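Local coordinates for protein TetR-family transcriptional regulator (Streptomyces coelicolor, PDB 2G7L) that probably binds operator DNA as a dimeric TetR-type regulator and controls transcription, perhaps in response to a small ligand, at residues 64-76 and 110-124. Numbering follows the deposited sequence.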
loop_
_atom_site.group_PDB
_atom_site.type_symbol
_atom_site.label_atom_id
_atom_site.label_comp_id
_atom_site.label_asym_id
_atom_site.label_seq_id
_atom_site.Cartn_x
_atom_site.Cartn_y
_atom_site.Cartn_z
ATOM N N ALA A 64 1.253 15.565 2.658
ATOM C CA ALA A 64 1.694 14.446 1.806
ATOM C C ALA A 64 2.616 14.878 0.663
ATOM O O ALA A 64 3.583 14.185 0.407
ATOM C CB ALA A 64 0.484 13.589 1.299
ATOM N N GLU A 65 2.340 16.029 0.032
ATOM C CA GLU A 65 3.238 16.656 -0.940
ATOM C C GLU A 65 4.576 17.001 -0.310
ATOM O O GLU A 65 5.634 16.855 -0.936
ATOM C CB GLU A 65 2.625 17.883 -1.621
ATOM C CG GLU A 65 1.459 17.565 -2.646
ATOM C CD GLU A 65 1.860 16.652 -3.836
ATOM O OE1 GLU A 65 3.078 16.549 -4.143
ATOM O OE2 GLU A 65 0.955 16.039 -4.482
ATOM N N LEU A 66 4.522 17.406 0.952
ATOM C CA LEU A 66 5.725 17.757 1.730
ATOM C C LEU A 66 6.504 16.472 2.076
ATOM O O LEU A 66 7.743 16.427 1.934
ATOM C CB LEU A 66 5.330 18.509 3.026
ATOM C CG LEU A 66 6.432 18.799 4.066
ATOM C CD1 LEU A 66 7.430 19.860 3.458
ATOM C CD2 LEU A 66 5.836 19.293 5.440
ATOM N N HIS A 67 5.791 15.430 2.553
ATOM C CA HIS A 67 6.494 14.135 2.794
ATOM C C HIS A 67 7.051 13.597 1.492
ATOM O O HIS A 67 8.161 13.099 1.476
ATOM C CB HIS A 67 5.621 13.087 3.483
ATOM C CG HIS A 67 5.262 13.433 4.895
ATOM N ND1 HIS A 67 4.364 12.694 5.635
ATOM C CD2 HIS A 67 5.656 14.454 5.693
ATOM C CE1 HIS A 67 4.226 13.242 6.833
ATOM N NE2 HIS A 67 4.991 14.317 6.887
ATOM N N ALA A 68 6.295 13.734 0.406
ATOM C CA ALA A 68 6.750 13.260 -0.923
ATOM C C ALA A 68 8.085 13.948 -1.370
ATOM O O ALA A 68 9.024 13.262 -1.838
ATOM C CB ALA A 68 5.696 13.448 -1.955
ATOM N N ALA A 69 8.144 15.276 -1.271
ATOM C CA ALA A 69 9.386 16.080 -1.480
ATOM C C ALA A 69 10.533 15.614 -0.590
ATOM O O ALA A 69 11.649 15.469 -1.038
ATOM C CB ALA A 69 9.073 17.551 -1.197
ATOM N N VAL A 70 10.265 15.359 0.684
ATOM C CA VAL A 70 11.318 14.831 1.545
ATOM C C VAL A 70 11.724 13.436 1.104
ATOM O O VAL A 70 12.903 13.039 1.206
ATOM C CB VAL A 70 10.860 14.781 3.014
ATOM C CG1 VAL A 70 11.869 14.070 3.871
ATOM C CG2 VAL A 70 10.587 16.261 3.545
ATOM N N LEU A 71 10.738 12.629 0.687
ATOM C CA LEU A 71 11.103 11.283 0.184
ATOM C C LEU A 71 11.907 11.440 -1.051
ATOM O O LEU A 71 12.937 10.753 -1.205
ATOM C CB LEU A 71 9.870 10.379 -0.076
ATOM C CG LEU A 71 10.186 8.974 -0.599
ATOM C CD1 LEU A 71 11.103 8.262 0.367
ATOM C CD2 LEU A 71 8.854 8.217 -0.807
ATOM N N ASP A 72 11.476 12.320 -1.950
ATOM C CA ASP A 72 12.280 12.542 -3.156
ATOM C C ASP A 72 13.754 12.855 -2.872
ATOM O O ASP A 72 14.663 12.198 -3.389
ATOM C CB ASP A 72 11.664 13.570 -4.079
ATOM C CG ASP A 72 12.291 13.535 -5.474
ATOM O OD1 ASP A 72 13.457 13.938 -5.578
ATOM O OD2 ASP A 72 11.640 13.152 -6.477
ATOM N N ALA A 73 13.991 13.799 -1.978
ATOM C CA ALA A 73 15.331 14.127 -1.535
ATOM C C ALA A 73 16.106 12.861 -1.158
ATOM O O ALA A 73 17.232 12.657 -1.623
ATOM C CB ALA A 73 15.253 15.100 -0.306
ATOM N N LEU A 74 15.497 12.011 -0.332
ATOM C CA LEU A 74 16.173 10.811 0.242
ATOM C C LEU A 74 16.492 9.732 -0.810
ATOM O O LEU A 74 17.350 8.861 -0.608
ATOM C CB LEU A 74 15.316 10.217 1.383
ATOM C CG LEU A 74 15.184 11.091 2.644
ATOM C CD1 LEU A 74 13.898 10.836 3.359
ATOM C CD2 LEU A 74 16.344 10.835 3.623
ATOM N N LEU A 75 15.833 9.852 -1.957
ATOM C CA LEU A 75 15.991 8.923 -3.092
ATOM C C LEU A 75 17.184 9.252 -3.988
ATOM O O LEU A 75 17.433 8.547 -4.968
ATOM C CB LEU A 75 14.707 8.905 -3.953
ATOM C CG LEU A 75 13.656 7.815 -3.694
ATOM C CD1 LEU A 75 13.802 7.183 -2.337
ATOM C CD2 LEU A 75 12.243 8.320 -3.924
ATOM N N GLY A 76 17.895 10.350 -3.688
ATOM C CA GLY A 76 19.142 10.652 -4.374
ATOM C C GLY A 76 20.232 9.681 -3.937
ATOM O O GLY A 76 21.263 9.534 -4.620
ATOM N N LEU A 110 7.078 7.754 5.372
ATOM C CA LEU A 110 7.190 8.215 3.976
ATOM C C LEU A 110 6.574 7.257 2.959
ATOM O O LEU A 110 5.932 7.707 1.995
ATOM C CB LEU A 110 8.663 8.549 3.601
ATOM C CG LEU A 110 9.307 9.711 4.433
ATOM C CD1 LEU A 110 10.731 9.989 3.921
ATOM C CD2 LEU A 110 8.408 10.975 4.410
ATOM N N ALA A 111 6.785 5.951 3.144
ATOM C CA ALA A 111 6.022 4.901 2.358
ATOM C C ALA A 111 4.514 5.129 2.514
ATOM O O ALA A 111 3.805 5.212 1.496
ATOM C CB ALA A 111 6.386 3.455 2.778
ATOM N N ARG A 112 4.032 5.326 3.768
ATOM C CA ARG A 112 2.586 5.537 3.980
ATOM C C ARG A 112 2.080 6.737 3.232
ATOM O O ARG A 112 1.006 6.702 2.587
ATOM C CB ARG A 112 2.226 5.659 5.457
ATOM C CG ARG A 112 2.316 4.353 6.202
ATOM C CD ARG A 112 2.262 4.541 7.723
ATOM N NE ARG A 112 2.978 3.410 8.298
ATOM C CZ ARG A 112 3.139 3.173 9.591
ATOM N NH1 ARG A 112 2.580 3.958 10.497
ATOM N NH2 ARG A 112 3.806 2.111 9.988
ATOM N N SER A 113 2.844 7.824 3.272
ATOM C CA SER A 113 2.406 9.034 2.585
ATOM C C SER A 113 2.573 8.928 1.092
ATOM O O SER A 113 1.789 9.511 0.333
ATOM C CB SER A 113 3.197 10.237 3.113
ATOM O OG SER A 113 2.904 10.429 4.483
ATOM N N ALA A 114 3.593 8.192 0.654
ATOM C CA ALA A 114 3.814 7.962 -0.817
ATOM C C ALA A 114 2.600 7.257 -1.516
ATOM O O ALA A 114 2.261 7.522 -2.688
ATOM C CB ALA A 114 5.144 7.194 -1.055
ATOM N N LEU A 115 1.840 6.486 -0.750
ATOM C CA LEU A 115 0.560 5.977 -1.311
ATOM C C LEU A 115 -0.485 7.042 -1.460
ATOM O O LEU A 115 -1.298 6.973 -2.349
ATOM C CB LEU A 115 0.009 4.764 -0.530
ATOM C CG LEU A 115 0.981 3.588 -0.445
ATOM C CD1 LEU A 115 0.763 2.733 0.786
ATOM C CD2 LEU A 115 1.068 2.730 -1.712
ATOM N N VAL A 116 -0.470 8.057 -0.606
ATOM C CA VAL A 116 -1.383 9.181 -0.769
ATOM C C VAL A 116 -0.918 10.130 -1.886
ATOM O O VAL A 116 -1.701 10.519 -2.773
ATOM C CB VAL A 116 -1.513 9.957 0.553
ATOM C CG1 VAL A 116 -2.582 11.039 0.429
ATOM C CG2 VAL A 116 -1.846 9.016 1.667
ATOM N N ALA A 117 0.369 10.514 -1.863
ATOM C CA ALA A 117 0.926 11.330 -2.985
ATOM C C ALA A 117 2.332 10.863 -3.270
ATOM O O ALA A 117 3.155 10.828 -2.380
ATOM C CB ALA A 117 0.873 12.834 -2.689
ATOM N N ARG A 118 2.562 10.403 -4.511
ATOM C CA ARG A 118 3.864 9.926 -4.903
ATOM C C ARG A 118 4.794 11.125 -5.076
ATOM O O ARG A 118 4.335 12.179 -5.524
ATOM C CB ARG A 118 3.795 9.186 -6.252
ATOM C CG ARG A 118 3.291 7.756 -6.148
ATOM C CD ARG A 118 3.347 7.096 -7.472
ATOM N NE ARG A 118 2.359 7.640 -8.357
ATOM C CZ ARG A 118 2.273 7.354 -9.657
ATOM N NH1 ARG A 118 3.148 6.522 -10.222
ATOM N NH2 ARG A 118 1.323 7.928 -10.390
ATOM N N PRO A 119 6.110 10.921 -4.830
ATOM C CA PRO A 119 7.098 11.912 -5.202
ATOM C C PRO A 119 6.983 12.326 -6.669
ATOM O O PRO A 119 6.404 11.597 -7.509
ATOM C CB PRO A 119 8.422 11.198 -4.941
ATOM C CG PRO A 119 8.107 10.297 -3.818
ATOM C CD PRO A 119 6.749 9.750 -4.213
ATOM N N SER A 120 7.521 13.512 -6.965
ATOM C CA SER A 120 7.479 14.051 -8.295
ATOM C C SER A 120 8.768 14.835 -8.595
ATOM O O SER A 120 8.812 15.592 -9.538
ATOM C CB SER A 120 6.256 14.949 -8.461
ATOM O OG SER A 120 6.320 16.070 -7.579
ATOM N N GLY A 121 9.824 14.655 -7.819
ATOM C CA GLY A 121 10.993 15.471 -8.073
ATOM C C GLY A 121 11.962 14.752 -8.961
ATOM O O GLY A 121 11.654 13.675 -9.495
ATOM N N GLU A 122 13.166 15.312 -9.100
ATOM C CA GLU A 122 14.134 14.752 -10.048
ATOM C C GLU A 122 14.593 13.327 -9.757
ATOM O O GLU A 122 14.815 12.539 -10.686
ATOM C CB GLU A 122 15.380 15.657 -10.253
ATOM C CG GLU A 122 16.142 15.291 -11.568
ATOM C CD GLU A 122 15.187 14.913 -12.754
ATOM O OE1 GLU A 122 14.486 15.817 -13.287
ATOM O OE2 GLU A 122 15.150 13.715 -13.165
ATOM N N ASN A 123 14.770 13.024 -8.481
ATOM C CA ASN A 123 15.279 11.742 -8.070
ATOM C C ASN A 123 14.260 10.608 -8.346
ATOM O O ASN A 123 14.654 9.472 -8.653
ATOM C CB ASN A 123 15.654 11.785 -6.602
ATOM C CG ASN A 123 16.894 12.693 -6.327
ATOM O OD1 ASN A 123 17.848 12.687 -7.099
ATOM N ND2 ASN A 123 16.891 13.403 -5.199
ATOM N N TYR A 124 12.968 10.935 -8.256
ATOM C CA TYR A 124 11.904 9.957 -8.428
ATOM C C TYR A 124 11.749 9.741 -9.909
ATOM O O TYR A 124 11.682 8.594 -10.356
ATOM C CB TYR A 124 10.557 10.388 -7.799
ATOM C CG TYR A 124 9.496 9.257 -7.789
ATOM C CD1 TYR A 124 9.621 8.176 -6.926
ATOM C CD2 TYR A 124 8.402 9.286 -8.622
ATOM C CE1 TYR A 124 8.652 7.123 -6.892
ATOM C CE2 TYR A 124 7.418 8.243 -8.599
ATOM C CZ TYR A 124 7.573 7.163 -7.725
ATOM O OH TYR A 124 6.633 6.102 -7.647
HETATM O O HOH W 1 4.031 11.481 0.195
#
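Leu110 drives its side chain as a knob into a hole formed by His67, Val70, Leu71 and Leu74, fastening helix 108-116 of the TetR-type C-terminal domain, which in relatives holds the ligand, to helix 63-74, the helix that leads out of the DNA-binding domain. The axes of 64-74 and 110-116 come within 8.7 Å and cross at -121°. A branched leucine suits the site because its two methyls divide the work: Leu110 CD2 lies 3.6 Å from His67 CB, while Leu110 CD1 faces Val70, Leu71 and Leu74. Leu71, with CG anti to the backbone N (chi1 180°), runs alongside Leu110 but points the other way, and Leu71 CD2 packs 3.7 Å from Pro119 CG. Small Ala68 lets the loop after helix 108-116 come close, Ala68 CB lying 3.7 Å from Ala117 O.

Polar groups clamp both ends. The short Ser113 hydroxyl fits at the His67 ring edge, where His67 ND1 and Ser113 OG share a nearly straight hydrogen bond of 2.9 Å; Gln109 also bonds this hydroxyl. A water donates to both Ala64 O and Ala117 O. The Asp72 carboxylate offers acceptors to N-H groups at the start of helix 122-136, weakly to Asn123 N and, less certainly, to Tyr124 N. Replacing Asn123 with a leucine would probably leave Asp72 O without its cross-segment donor and weaken the hold on the end of helix 63-74. The Asn123 amide supplies that donor: Asn123 ND2 reaches Asp72 O at 3.1 Å from above the carbonyl plane, on the face opposite Leu75 N.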